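Local structure of deoxyribose-phosphate aldolase (Toxoplasma gondii, 4EIV) at residues A[65-70]-A[86-91]; A[167-172]-A[199-204]; A[139-144]-A[151-156]; A[248-253]-A[260-265]; A[124-127]-A[133-136]. The protein belongs to the DeoC family of aldolases and folds as an eight-stranded parallel beta/alpha (TIM) barrel. All coordinates share one frame; numbering follows the deposited sequence.

Contact 1 of 5, residues A[65-70]-A[86-91]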
# COMPACT_ATOMS: atom_id res chain seq x y z
N ALA A 65 -11.83 -30.32 2.68
CA ALA A 65 -11.40 -31.40 3.60
C ALA A 65 -10.37 -31.00 4.66
O ALA A 65 -10.22 -31.70 5.65
CB ALA A 65 -10.86 -32.58 2.82
N PHE A 66 -9.66 -29.89 4.46
CA PHE A 66 -8.65 -29.46 5.44
C PHE A 66 -8.98 -28.19 6.22
O PHE A 66 -8.18 -27.77 7.05
CB PHE A 66 -7.26 -29.36 4.79
CG PHE A 66 -6.68 -30.70 4.47
CD1 PHE A 66 -6.09 -31.47 5.46
CD2 PHE A 66 -6.76 -31.23 3.19
CE1 PHE A 66 -5.59 -32.72 5.20
CE2 PHE A 66 -6.24 -32.50 2.92
CZ PHE A 66 -5.66 -33.24 3.93
N VAL A 67 -10.17 -27.62 6.03
CA VAL A 67 -10.57 -26.40 6.73
C VAL A 67 -10.65 -26.63 8.24
O VAL A 67 -10.03 -25.90 9.03
CB VAL A 67 -11.91 -25.81 6.18
CG1 VAL A 67 -12.36 -24.60 6.98
CG2 VAL A 67 -11.78 -25.46 4.68
N ARG A 68 -11.41 -27.65 8.66
CA ARG A 68 -11.55 -27.95 10.08
C ARG A 68 -10.22 -28.31 10.72
O ARG A 68 -9.96 -27.92 11.87
CB ARG A 68 -12.57 -29.07 10.32
CG ARG A 68 -12.76 -29.44 11.79
CD ARG A 68 -13.94 -30.35 11.97
NE ARG A 68 -15.15 -29.67 11.57
CZ ARG A 68 -15.93 -28.94 12.38
NH1 ARG A 68 -15.63 -28.82 13.66
NH2 ARG A 68 -17.01 -28.34 11.89
N PHE A 69 -9.39 -29.06 10.00
CA PHE A 69 -8.06 -29.40 10.50
C PHE A 69 -7.29 -28.16 10.90
O PHE A 69 -6.77 -28.07 12.02
CB PHE A 69 -7.24 -30.19 9.47
CG PHE A 69 -5.80 -30.34 9.85
CD1 PHE A 69 -5.42 -31.13 10.94
CD2 PHE A 69 -4.81 -29.66 9.15
CE1 PHE A 69 -4.09 -31.25 11.29
CE2 PHE A 69 -3.48 -29.78 9.50
CZ PHE A 69 -3.12 -30.57 10.57
N ILE A 70 -7.23 -27.18 10.01
CA ILE A 70 -6.51 -25.95 10.30
C ILE A 70 -7.13 -25.15 11.46
O ILE A 70 -6.42 -24.73 12.39
CB ILE A 70 -6.44 -25.04 9.05
CG1 ILE A 70 -5.59 -25.70 7.96
CG2 ILE A 70 -5.88 -23.67 9.45
CD1 ILE A 70 -5.73 -25.03 6.59
N VAL A 86 -8.26 -18.80 5.88
CA VAL A 86 -8.40 -20.09 5.22
C VAL A 86 -9.39 -19.86 4.05
O VAL A 86 -10.54 -19.47 4.26
CB VAL A 86 -8.87 -21.20 6.16
CG1 VAL A 86 -9.15 -22.47 5.39
CG2 VAL A 86 -7.84 -21.45 7.26
N CYS A 87 -8.92 -20.08 2.83
CA CYS A 87 -9.77 -19.95 1.66
C CYS A 87 -10.02 -21.35 1.11
O CYS A 87 -9.08 -22.07 0.76
CB CYS A 87 -9.15 -19.05 0.61
SG CYS A 87 -10.22 -18.85 -0.82
N ALA A 88 -11.29 -21.74 1.08
CA ALA A 88 -11.70 -23.08 0.66
C ALA A 88 -11.96 -23.10 -0.85
O ALA A 88 -12.80 -22.32 -1.35
CB ALA A 88 -12.95 -23.51 1.39
N ALA A 89 -11.29 -24.02 -1.55
CA ALA A 89 -11.39 -24.18 -3.00
C ALA A 89 -12.55 -25.12 -3.33
O ALA A 89 -12.50 -26.31 -3.03
CB ALA A 89 -10.05 -24.70 -3.53
N VAL A 90 -13.60 -24.57 -3.93
CA VAL A 90 -14.82 -25.34 -4.27
C VAL A 90 -14.92 -25.52 -5.78
O VAL A 90 -14.42 -24.70 -6.56
CB VAL A 90 -16.10 -24.71 -3.67
CG1 VAL A 90 -15.94 -24.56 -2.14
CG2 VAL A 90 -16.43 -23.36 -4.31
N ASN A 91 -15.55 -26.62 -6.18
CA ASN A 91 -15.65 -27.06 -7.59
C ASN A 91 -14.30 -27.47 -8.17
O ASN A 91 -14.13 -27.43 -9.37
CB ASN A 91 -16.32 -26.01 -8.48
CG ASN A 91 -17.15 -26.63 -9.61
OD1 ASN A 91 -17.45 -27.84 -9.63
ND2 ASN A 91 -17.53 -25.79 -10.58
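Val67 and Ile70 meet Val86 and Ala88 with no flat group between them. The rings that stand close by, Phe66 and Phe69, turn instead toward helix 41-52, where Phe66 lies against Asn41 and Val44 and Phe69 against Asn41. What is left is a purely aliphatic meeting of methyl groups, held by close packing and exclusion of water. Ile70 and Val86 reach for each other tip to tip, Ile70 CG2 standing 3.7 Å from Val86 CG2. The other branch of Val86 serves the other helix residue: its CG1, anti to the backbone N (chi1 174°), lies 4.0 Å from Val67 CG2. That same Val67 methyl bridges two strand residues, since it also sits 4.0 Å from Ala88 CB. Beta-branched valine suits a strand and presents two methyls at once, whereas the small alanine lets the helix pass close to the sheet. The contact lies within the beta-alpha-beta unit of strand 59-62, helix 67-74 and strand 85-90, a repeating element of the barrel. Helix 41-52 flanks it through Val44 on Ile70, helix 99-111 through Ala109 on Ala88, and strands 59-62 and 116-120 bond to strand 85-90.

Contact 2 of 5, residues A[167-172]-A[199-204]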
# COMPACT_ATOMS: atom_id res chain seq x y z
N ILE A 167 -12.74 -15.69 -24.94
CA ILE A 167 -13.25 -16.58 -23.88
C ILE A 167 -12.90 -16.07 -22.50
O ILE A 167 -13.76 -15.99 -21.64
CB ILE A 167 -12.77 -18.04 -24.04
CG1 ILE A 167 -13.50 -18.69 -25.21
CG2 ILE A 167 -12.97 -18.87 -22.77
CD1 ILE A 167 -13.06 -20.11 -25.49
N ILE A 168 -11.65 -15.70 -22.28
CA ILE A 168 -11.20 -15.20 -20.98
C ILE A 168 -12.01 -13.97 -20.63
O ILE A 168 -12.53 -13.83 -19.51
CB ILE A 168 -9.71 -14.83 -21.02
CG1 ILE A 168 -8.86 -16.07 -21.36
CG2 ILE A 168 -9.28 -14.21 -19.69
CD1 ILE A 168 -7.41 -15.78 -21.68
N SER A 169 -12.13 -13.05 -21.59
CA SER A 169 -12.87 -11.83 -21.34
C SER A 169 -14.32 -12.13 -21.01
O SER A 169 -14.88 -11.55 -20.07
CB SER A 169 -12.78 -10.89 -22.55
OG SER A 169 -11.44 -10.52 -22.79
N ARG A 170 -14.95 -13.01 -21.79
CA ARG A 170 -16.36 -13.33 -21.53
C ARG A 170 -16.58 -14.08 -20.22
O ARG A 170 -17.58 -13.86 -19.53
CB ARG A 170 -16.97 -14.10 -22.69
CG ARG A 170 -17.14 -13.23 -23.91
CD ARG A 170 -17.67 -14.01 -25.08
NE ARG A 170 -18.00 -13.12 -26.18
CZ ARG A 170 -19.20 -12.56 -26.39
NH1 ARG A 170 -20.23 -12.81 -25.58
NH2 ARG A 170 -19.36 -11.74 -27.42
N ALA A 171 -15.66 -14.95 -19.85
CA ALA A 171 -15.76 -15.67 -18.57
C ALA A 171 -15.66 -14.66 -17.42
O ALA A 171 -16.42 -14.73 -16.46
CB ALA A 171 -14.67 -16.71 -18.47
N ALA A 172 -14.73 -13.70 -17.54
CA ALA A 172 -14.56 -12.65 -16.54
C ALA A 172 -15.85 -11.85 -16.35
O ALA A 172 -16.30 -11.65 -15.23
CB ALA A 172 -13.41 -11.73 -16.94
N VAL A 199 -3.75 -11.19 -17.47
CA VAL A 199 -3.97 -10.14 -16.47
C VAL A 199 -4.48 -8.86 -17.16
O VAL A 199 -5.32 -8.14 -16.61
CB VAL A 199 -2.68 -9.88 -15.63
CG1 VAL A 199 -2.81 -8.59 -14.78
CG2 VAL A 199 -2.39 -11.09 -14.75
N HIS A 200 -3.96 -8.55 -18.34
CA HIS A 200 -4.43 -7.39 -19.09
C HIS A 200 -5.92 -7.50 -19.45
O HIS A 200 -6.70 -6.58 -19.22
CB HIS A 200 -3.55 -7.21 -20.35
CG HIS A 200 -3.95 -6.07 -21.21
ND1 HIS A 200 -4.40 -6.23 -22.50
CD2 HIS A 200 -4.02 -4.74 -20.95
CE1 HIS A 200 -4.68 -5.05 -23.02
NE2 HIS A 200 -4.46 -4.13 -22.10
N LEU A 201 -6.33 -8.67 -19.94
CA LEU A 201 -7.73 -8.88 -20.28
C LEU A 201 -8.66 -8.80 -19.09
O LEU A 201 -9.74 -8.21 -19.16
CB LEU A 201 -7.92 -10.22 -21.01
CG LEU A 201 -7.31 -10.33 -22.40
CD1 LEU A 201 -7.73 -11.66 -23.00
CD2 LEU A 201 -7.77 -9.17 -23.28
N ILE A 202 -8.25 -9.41 -17.98
CA ILE A 202 -9.03 -9.37 -16.78
C ILE A 202 -9.16 -7.92 -16.26
O ILE A 202 -10.24 -7.50 -15.82
CB ILE A 202 -8.45 -10.33 -15.72
CG1 ILE A 202 -8.67 -11.76 -16.20
CG2 ILE A 202 -9.13 -10.12 -14.36
CD1 ILE A 202 -7.93 -12.83 -15.41
N SER A 203 -8.07 -7.17 -16.31
CA SER A 203 -8.07 -5.78 -15.89
C SER A 203 -9.02 -4.94 -16.71
O SER A 203 -9.76 -4.13 -16.15
CB SER A 203 -6.66 -5.20 -15.97
OG SER A 203 -5.80 -5.84 -15.04
N ILE A 204 -9.05 -5.15 -18.02
CA ILE A 204 -9.98 -4.41 -18.89
C ILE A 204 -11.42 -4.75 -18.51
O ILE A 204 -12.28 -3.87 -18.38
CB ILE A 204 -9.77 -4.76 -20.36
CG1 ILE A 204 -8.43 -4.22 -20.83
CG2 ILE A 204 -10.89 -4.19 -21.22
CD1 ILE A 204 -8.04 -4.76 -22.19
O HOH W 1 -11.30 -8.16 -21.49
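Leu201 is directed toward helix 167-172 and packs against the side chains of Ile168 and Ser169. Its CD1 lies 4.2 Å from Ile168 CB, and leucine suits the place because its forked end spreads two methyls over a neighbouring helix. Beside it, toward the barrel, Ile168 CG2 approaches Ile202 CG1 at 4.3 Å, and both touches are plain apolar packing. Ile202 and Ala172 are buried here, and both rest on Leu157. The axes of helical segments 167-172 and 199-204 come within 9.1 Å and cross at -39°, both running in the same general sense. This is the relation expected of successive outer helices in a TIM barrel: helix 165-178 follows strand 152-156, helix 196-210 follows strand 182-184, and the pair wraps the outside of the sheet side by side. Toward the surface the packing gives way to water. The small Ser169, facing Leu201, stands where the two backbones come nearest. Its OG, beside its own backbone N with chi1 -62°, is 3.9 Å from Leu201 CD1. Within its own helix this hydroxyl hydrogen-bonds back to Gly165 O, one turn earlier, and it also holds a water 2.7 Å from Ser169 OG. Serine is apt at such a margin, small enough to lie against leucine and able to keep a water in place. That water crosses to the other helix, donating to Leu201 O at 2.8 Å.

Contact 3 of 5, residues A[139-144]-A[151-156]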
# COMPACT_ATOMS: atom_id res chain seq x y z
N LEU A 139 -24.96 -18.59 -13.19
CA LEU A 139 -25.80 -19.32 -12.25
C LEU A 139 -24.98 -20.02 -11.18
O LEU A 139 -25.41 -20.13 -10.03
CB LEU A 139 -26.68 -20.33 -12.99
CG LEU A 139 -27.71 -20.99 -12.09
CD1 LEU A 139 -28.72 -20.02 -11.44
CD2 LEU A 139 -28.46 -22.07 -12.90
N LEU A 140 -23.82 -20.55 -11.54
CA LEU A 140 -22.92 -21.13 -10.53
C LEU A 140 -22.52 -20.04 -9.52
O LEU A 140 -22.68 -20.20 -8.30
CB LEU A 140 -21.66 -21.69 -11.22
CG LEU A 140 -20.57 -22.19 -10.28
CD1 LEU A 140 -21.04 -23.32 -9.33
CD2 LEU A 140 -19.34 -22.60 -11.10
N VAL A 141 -22.00 -18.94 -10.04
CA VAL A 141 -21.47 -17.88 -9.20
C VAL A 141 -22.57 -17.25 -8.35
O VAL A 141 -22.38 -17.03 -7.14
CB VAL A 141 -20.72 -16.82 -10.03
CG1 VAL A 141 -20.23 -15.64 -9.15
CG2 VAL A 141 -19.51 -17.41 -10.69
N SER A 142 -23.72 -16.97 -8.94
CA SER A 142 -24.80 -16.34 -8.16
C SER A 142 -25.35 -17.25 -7.05
O SER A 142 -25.73 -16.76 -5.98
CB SER A 142 -25.93 -15.83 -9.06
OG SER A 142 -26.56 -16.87 -9.79
N GLU A 143 -25.45 -18.55 -7.32
CA GLU A 143 -25.88 -19.51 -6.32
C GLU A 143 -24.89 -19.67 -5.18
O GLU A 143 -25.27 -19.72 -4.02
CB GLU A 143 -26.22 -20.85 -6.98
CG GLU A 143 -27.53 -20.77 -7.77
CD GLU A 143 -28.72 -20.51 -6.89
OE1 GLU A 143 -29.51 -19.59 -7.21
OE2 GLU A 143 -28.84 -21.21 -5.85
N VAL A 144 -23.60 -19.73 -5.53
CA VAL A 144 -22.57 -19.83 -4.50
C VAL A 144 -22.53 -18.53 -3.68
O VAL A 144 -22.38 -18.57 -2.44
CB VAL A 144 -21.19 -20.20 -5.11
CG1 VAL A 144 -20.07 -20.12 -4.05
CG2 VAL A 144 -21.26 -21.60 -5.71
N LYS A 151 -19.06 -12.78 3.05
CA LYS A 151 -17.68 -13.23 2.88
C LYS A 151 -17.25 -13.14 1.43
O LYS A 151 -18.07 -12.99 0.54
CB LYS A 151 -17.49 -14.63 3.46
CG LYS A 151 -17.56 -14.61 4.98
CD LYS A 151 -17.35 -15.98 5.58
CE LYS A 151 -17.19 -15.92 7.09
NZ LYS A 151 -16.93 -17.26 7.64
N THR A 152 -15.95 -13.19 1.20
CA THR A 152 -15.41 -13.01 -0.12
C THR A 152 -15.48 -14.27 -0.97
O THR A 152 -15.04 -15.36 -0.55
CB THR A 152 -13.92 -12.59 -0.02
OG1 THR A 152 -13.83 -11.34 0.69
CG2 THR A 152 -13.27 -12.43 -1.39
N LEU A 153 -16.04 -14.10 -2.17
CA LEU A 153 -16.10 -15.15 -3.19
C LEU A 153 -15.16 -14.79 -4.34
O LEU A 153 -15.39 -13.78 -5.05
CB LEU A 153 -17.51 -15.33 -3.76
CG LEU A 153 -17.68 -16.36 -4.90
CD1 LEU A 153 -17.22 -17.72 -4.48
CD2 LEU A 153 -19.14 -16.38 -5.37
N LYS A 154 -14.10 -15.56 -4.50
CA LYS A 154 -13.21 -15.43 -5.64
C LYS A 154 -13.66 -16.43 -6.69
O LYS A 154 -14.02 -17.57 -6.35
CB LYS A 154 -11.78 -15.74 -5.26
CG LYS A 154 -11.24 -15.00 -4.03
CD LYS A 154 -9.75 -14.91 -4.18
CE LYS A 154 -8.99 -14.32 -3.01
NZ LYS A 154 -8.91 -15.28 -1.87
N VAL A 155 -13.73 -16.00 -7.95
CA VAL A 155 -14.10 -16.90 -9.05
C VAL A 155 -12.84 -17.14 -9.89
O VAL A 155 -12.21 -16.20 -10.39
CB VAL A 155 -15.25 -16.35 -9.86
CG1 VAL A 155 -15.65 -17.29 -10.98
CG2 VAL A 155 -16.46 -16.13 -8.96
N VAL A 156 -12.49 -18.42 -10.05
CA VAL A 156 -11.30 -18.86 -10.73
C VAL A 156 -11.70 -19.12 -12.17
O VAL A 156 -12.51 -20.01 -12.46
CB VAL A 156 -10.72 -20.10 -10.03
CG1 VAL A 156 -9.44 -20.46 -10.62
CG2 VAL A 156 -10.59 -19.90 -8.54
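Val141 and Val144 face Leu153 and Val155 where helix 139-144 runs nearly antiparallel to strand 152-156, at 163° with the axes 10.1 Å apart. Helix 130-148 connects strand 116-120 to strand 152-156 in one of the beta-alpha-beta crossovers of the TIM barrel, and this contact forms on the return, where the chain has turned from the helix into the second strand. The interface is wholly buried and aliphatic. Val141 sets both its methyls against Val155: its CG2 is 3.7 Å from Val155 CG2, and its CG1 is 3.8 Å from that same methyl, which therefore sits between the two branches. One turn further along the helix, Val144 and Leu153 meet at about a right angle, with Val144 CG1 3.8 Å from Leu153 CD1. Leucine is the longer residue and crosses the gap where the helix stands further off; with CG anti to its backbone N (chi1 177°) the side chain extends outward and its fork reaches both valines of the helix, CD1 to Val144 and CD2 chiefly to Val141. Val141 and Val155 meet where the backbones are nearer. On the inner side of the strand, Lys154 NZ makes salt bridges with Glu31, Glu116 and Glu118, while the helix is flanked by helix 99-111, where Val102 and Ser103 touch Val144. The second methyl of Leu153 rests on Val141 by both side chain and backbone: CD2 lies 4.0 Å from Val141 CG1 and 3.7 Å from the carbonyl oxygen, Val141 O.

Contact 4 of 5, residues A[248-253]-A[260-265]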
# COMPACT_ATOMS: atom_id res chain seq x y z
N ASP A 248 7.17 -8.73 -11.86
CA ASP A 248 6.70 -8.14 -13.11
C ASP A 248 5.21 -7.81 -12.99
O ASP A 248 4.74 -6.77 -13.48
CB ASP A 248 6.95 -9.08 -14.30
CG ASP A 248 8.39 -9.10 -14.76
OD1 ASP A 248 8.93 -10.20 -15.00
OD2 ASP A 248 8.99 -8.02 -14.94
N PHE A 249 4.45 -8.68 -12.34
CA PHE A 249 3.03 -8.43 -12.17
C PHE A 249 2.72 -7.19 -11.32
O PHE A 249 1.71 -6.54 -11.55
CB PHE A 249 2.31 -9.68 -11.64
CG PHE A 249 2.21 -10.80 -12.64
CD1 PHE A 249 1.44 -10.65 -13.79
CD2 PHE A 249 2.84 -12.01 -12.42
CE1 PHE A 249 1.33 -11.68 -14.70
CE2 PHE A 249 2.72 -13.06 -13.32
CZ PHE A 249 1.98 -12.89 -14.48
N LEU A 250 3.55 -6.88 -10.31
CA LEU A 250 3.32 -5.67 -9.52
C LEU A 250 3.40 -4.43 -10.41
O LEU A 250 2.59 -3.53 -10.28
CB LEU A 250 4.34 -5.54 -8.39
CG LEU A 250 4.25 -6.59 -7.29
CD1 LEU A 250 5.45 -6.47 -6.32
CD2 LEU A 250 2.95 -6.47 -6.55
N MET A 251 4.42 -4.37 -11.26
CA MET A 251 4.58 -3.25 -12.17
C MET A 251 3.44 -3.16 -13.17
O MET A 251 2.94 -2.06 -13.47
CB MET A 251 5.92 -3.32 -12.90
CG MET A 251 7.10 -3.15 -11.97
SD MET A 251 7.14 -1.56 -11.11
CE MET A 251 7.80 -0.47 -12.38
N GLN A 252 3.01 -4.31 -13.70
CA GLN A 252 1.87 -4.34 -14.61
C GLN A 252 0.61 -3.80 -13.93
O GLN A 252 -0.10 -2.99 -14.50
CB GLN A 252 1.61 -5.76 -15.11
CG GLN A 252 0.42 -5.85 -16.05
CD GLN A 252 0.16 -7.22 -16.64
OE1 GLN A 252 0.71 -8.22 -16.19
NE2 GLN A 252 -0.67 -7.27 -17.68
N MET A 253 0.36 -4.23 -12.69
CA MET A 253 -0.80 -3.76 -11.96
C MET A 253 -0.75 -2.24 -11.74
O MET A 253 -1.74 -1.56 -11.94
CB MET A 253 -0.89 -4.44 -10.60
CG MET A 253 -1.39 -5.85 -10.65
SD MET A 253 -3.15 -5.96 -11.06
CE MET A 253 -4.00 -5.23 -9.72
N ARG A 260 -3.02 2.54 -6.40
CA ARG A 260 -4.01 2.16 -5.40
C ARG A 260 -4.59 0.76 -5.61
O ARG A 260 -5.29 0.25 -4.75
CB ARG A 260 -5.12 3.20 -5.35
CG ARG A 260 -4.65 4.56 -4.87
CD ARG A 260 -5.79 5.58 -4.90
NE ARG A 260 -5.38 6.87 -4.35
CZ ARG A 260 -4.66 7.80 -5.00
NH1 ARG A 260 -4.36 8.94 -4.38
NH2 ARG A 260 -4.23 7.59 -6.25
N SER A 261 -4.30 0.12 -6.74
CA SER A 261 -4.83 -1.22 -7.00
C SER A 261 -4.11 -2.32 -6.26
O SER A 261 -4.67 -3.41 -6.12
CB SER A 261 -4.80 -1.54 -8.49
OG SER A 261 -3.50 -1.74 -9.00
N ILE A 262 -2.90 -2.07 -5.79
CA ILE A 262 -2.16 -3.13 -5.10
C ILE A 262 -2.20 -2.90 -3.59
O ILE A 262 -1.24 -2.48 -2.94
CB ILE A 262 -0.73 -3.37 -5.71
CG1 ILE A 262 0.11 -2.09 -5.74
CG2 ILE A 262 -0.83 -3.94 -7.13
CD1 ILE A 262 1.59 -2.35 -5.99
N VAL A 263 -3.39 -3.17 -3.07
CA VAL A 263 -3.69 -3.16 -1.64
C VAL A 263 -4.41 -4.48 -1.36
O VAL A 263 -5.17 -5.01 -2.22
CB VAL A 263 -4.48 -1.93 -1.17
CG1 VAL A 263 -3.67 -0.66 -1.42
CG2 VAL A 263 -5.85 -1.85 -1.80
N ARG A 264 -4.16 -5.03 -0.16
CA ARG A 264 -4.63 -6.36 0.20
C ARG A 264 -6.12 -6.55 0.01
O ARG A 264 -6.56 -7.65 -0.36
CB ARG A 264 -4.21 -6.72 1.64
CG ARG A 264 -4.54 -8.12 2.00
CD ARG A 264 -4.36 -8.42 3.43
NE ARG A 264 -2.98 -8.41 3.88
CZ ARG A 264 -2.62 -8.80 5.09
NH1 ARG A 264 -3.52 -9.23 5.96
NH2 ARG A 264 -1.35 -8.77 5.43
N ASP A 265 -6.90 -5.51 0.26
CA ASP A 265 -8.35 -5.59 0.11
C ASP A 265 -8.83 -5.93 -1.31
O ASP A 265 -9.84 -6.59 -1.46
CB ASP A 265 -9.03 -4.30 0.57
CG ASP A 265 -9.22 -4.24 2.06
OD1 ASP A 265 -8.29 -4.62 2.80
OD2 ASP A 265 -10.30 -3.80 2.50
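The turn from helix 243-257 back toward strand 267-271, the last alpha-to-beta connection of the TIM barrel, brings Ser261 and Ile262 against Met253 and Leu250. Met253 and Ile262 slide past each other in opposite directions, and their shortest approach is Met253 CB to Ile262 CG2 at 3.5 Å. Ile262 takes the rotamer with CG1 between its backbone N and carbonyl carbon (chi1 55°), which leaves CG2 beside N and directed at the methionine. The longer branch of Ile262 reaches the other way along the helix, where its CD1 stands 4.4 Å from Leu250 CD2, a looser touch. Isoleucine is useful in this loop because its two unequal branches meet residues almost one turn apart on the helix. Phe267 of the next strand packs on Leu250, Met253 and Ile262 alike, joining the loop and the helix to the barrel sheet. Outward, Leu250 also meets Phe21 of the second subunit, so this side of helix 243-257 borders that subunit. Methionine fits between helix and turn through its flexibility: bent at chi2 and chi3, it curls so that CE rests 4.0 Å from Ser261 CB. Ser261 is small enough to lie close against the end of Met253, and its hydroxyl hydrogen-bonds to Gly258 O within the turn. That oxygen, Ser261 OG, lies 3.6 Å from Met253 CE and 3.4 Å from Met253 O, with no hydrogen bond to the latter.

Contact 5 of 5, residues A[124-127]-A[133-136]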
# COMPACT_ATOMS: atom_id res chain seq x y z
N ARG A 124 -14.53 -25.56 -19.43
CA ARG A 124 -14.66 -26.31 -20.68
C ARG A 124 -15.87 -25.88 -21.48
O ARG A 124 -15.88 -25.92 -22.72
CB ARG A 124 -14.73 -27.81 -20.38
CG ARG A 124 -13.41 -28.41 -19.96
CD ARG A 124 -13.57 -29.89 -19.65
NE ARG A 124 -12.32 -30.49 -19.25
CZ ARG A 124 -11.80 -30.47 -18.03
NH1 ARG A 124 -12.45 -29.89 -17.03
NH2 ARG A 124 -10.62 -31.05 -17.83
N ARG A 125 -16.93 -25.46 -20.79
CA ARG A 125 -18.15 -25.10 -21.48
C ARG A 125 -17.99 -23.95 -22.45
O ARG A 125 -18.67 -23.88 -23.47
CB ARG A 125 -19.23 -24.78 -20.46
CG ARG A 125 -19.61 -25.92 -19.53
CD ARG A 125 -20.38 -27.01 -20.25
NE ARG A 125 -20.73 -28.09 -19.33
CZ ARG A 125 -21.55 -29.08 -19.64
NH1 ARG A 125 -21.83 -30.04 -18.76
NH2 ARG A 125 -22.12 -29.10 -20.83
N MET A 126 -17.06 -23.05 -22.15
CA MET A 126 -16.76 -21.92 -23.02
C MET A 126 -16.22 -22.35 -24.38
O MET A 126 -16.38 -21.64 -25.39
CB MET A 126 -15.75 -20.99 -22.34
CG MET A 126 -16.21 -20.40 -21.02
SD MET A 126 -17.67 -19.34 -21.13
CE MET A 126 -16.91 -17.99 -22.01
N ASN A 127 -15.57 -23.51 -24.42
CA ASN A 127 -15.05 -24.03 -25.67
C ASN A 127 -16.14 -24.61 -26.58
O ASN A 127 -15.98 -24.62 -27.80
CB ASN A 127 -14.03 -25.15 -25.41
CG ASN A 127 -12.81 -24.70 -24.63
OD1 ASN A 127 -12.38 -23.55 -24.72
ND2 ASN A 127 -12.22 -25.64 -23.87
N GLY A 133 -21.85 -21.33 -21.93
CA GLY A 133 -20.79 -21.27 -20.92
C GLY A 133 -20.96 -20.08 -20.00
O GLY A 133 -20.73 -20.18 -18.79
N GLU A 134 -21.30 -18.93 -20.58
CA GLU A 134 -21.57 -17.72 -19.79
C GLU A 134 -22.75 -17.94 -18.85
O GLU A 134 -22.69 -17.59 -17.67
CB GLU A 134 -21.88 -16.54 -20.70
CG GLU A 134 -20.69 -15.98 -21.48
CD GLU A 134 -21.12 -15.06 -22.63
OE1 GLU A 134 -22.21 -15.25 -23.23
OE2 GLU A 134 -20.34 -14.16 -22.98
N SER A 135 -23.82 -18.53 -19.37
CA SER A 135 -25.01 -18.76 -18.57
C SER A 135 -24.67 -19.66 -17.37
O SER A 135 -25.05 -19.37 -16.23
CB SER A 135 -26.10 -19.41 -19.41
OG SER A 135 -27.27 -19.57 -18.64
N ARG A 136 -23.90 -20.72 -17.62
CA ARG A 136 -23.55 -21.63 -16.54
C ARG A 136 -22.72 -20.90 -15.48
O ARG A 136 -22.87 -21.16 -14.28
CB ARG A 136 -22.82 -22.86 -17.08
CG ARG A 136 -23.75 -23.78 -17.90
CD ARG A 136 -22.96 -24.82 -18.64
NE ARG A 136 -23.85 -25.76 -19.32
CZ ARG A 136 -24.31 -26.91 -18.81
NH1 ARG A 136 -25.15 -27.64 -19.53
NH2 ARG A 136 -23.93 -27.35 -17.62
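Gly133 opens the second segment against Arg125 and Met126, and having no side chain it lets the two helical pieces come very close. Met126 SD lies 3.6 Å from Gly133 C, and Arg125 CB is 3.9 Å from Gly133 CA. The methionine is bent at chi2 and chi3, which folds its sulfur over the glycine backbone. Glu134 follows, its backbone N 3.7 Å from Met126 SD, while its carboxylate pairs with Arg170. One turn after the glycine, Arg136 stretches back across Arg125, and its CD meets Arg125 CG at 3.6 Å. Beyond, the two guanidinium groups stack flat, centres 3.6 Å apart and planes at 5°. Such like charges can lie together because carboxylates probably offset them: Asp122 and Glu128 hold Arg125, and Asp132 holds Arg136. Arginine is well suited to the surface here, since its flat end can stack by one face while its N-H groups bond at the periphery. The pair joins helix 124-128, an extra short helix after strand 116-120, to the first turns of helix 130-148, with helix 165-178 packed alongside through Ile167 and Arg170 on Met126.

In the fold
From the N terminus, contact 1 closes the return from helix 67-74 to strand 85-90. Contact 5 comes next, closing the tight turn between helices 124-128 and 130-148; contact 3 then joins the latter helix to strand 152-156. Contact 2 spans a longer stretch and pairs helices 165-178 and 196-210, and contact 4 closes the last helix-to-strand loop. All five stand in series, none nested or crossing. Contacts 1 and 3 reach the same barrel sheet and touch through Asn91 and Leu140. Contact 2 touches contact 5 on one flank and contact 4 on the other, linking the outer layer of helices, while contact 1 lies across the chain's centre from contacts 2 and 4.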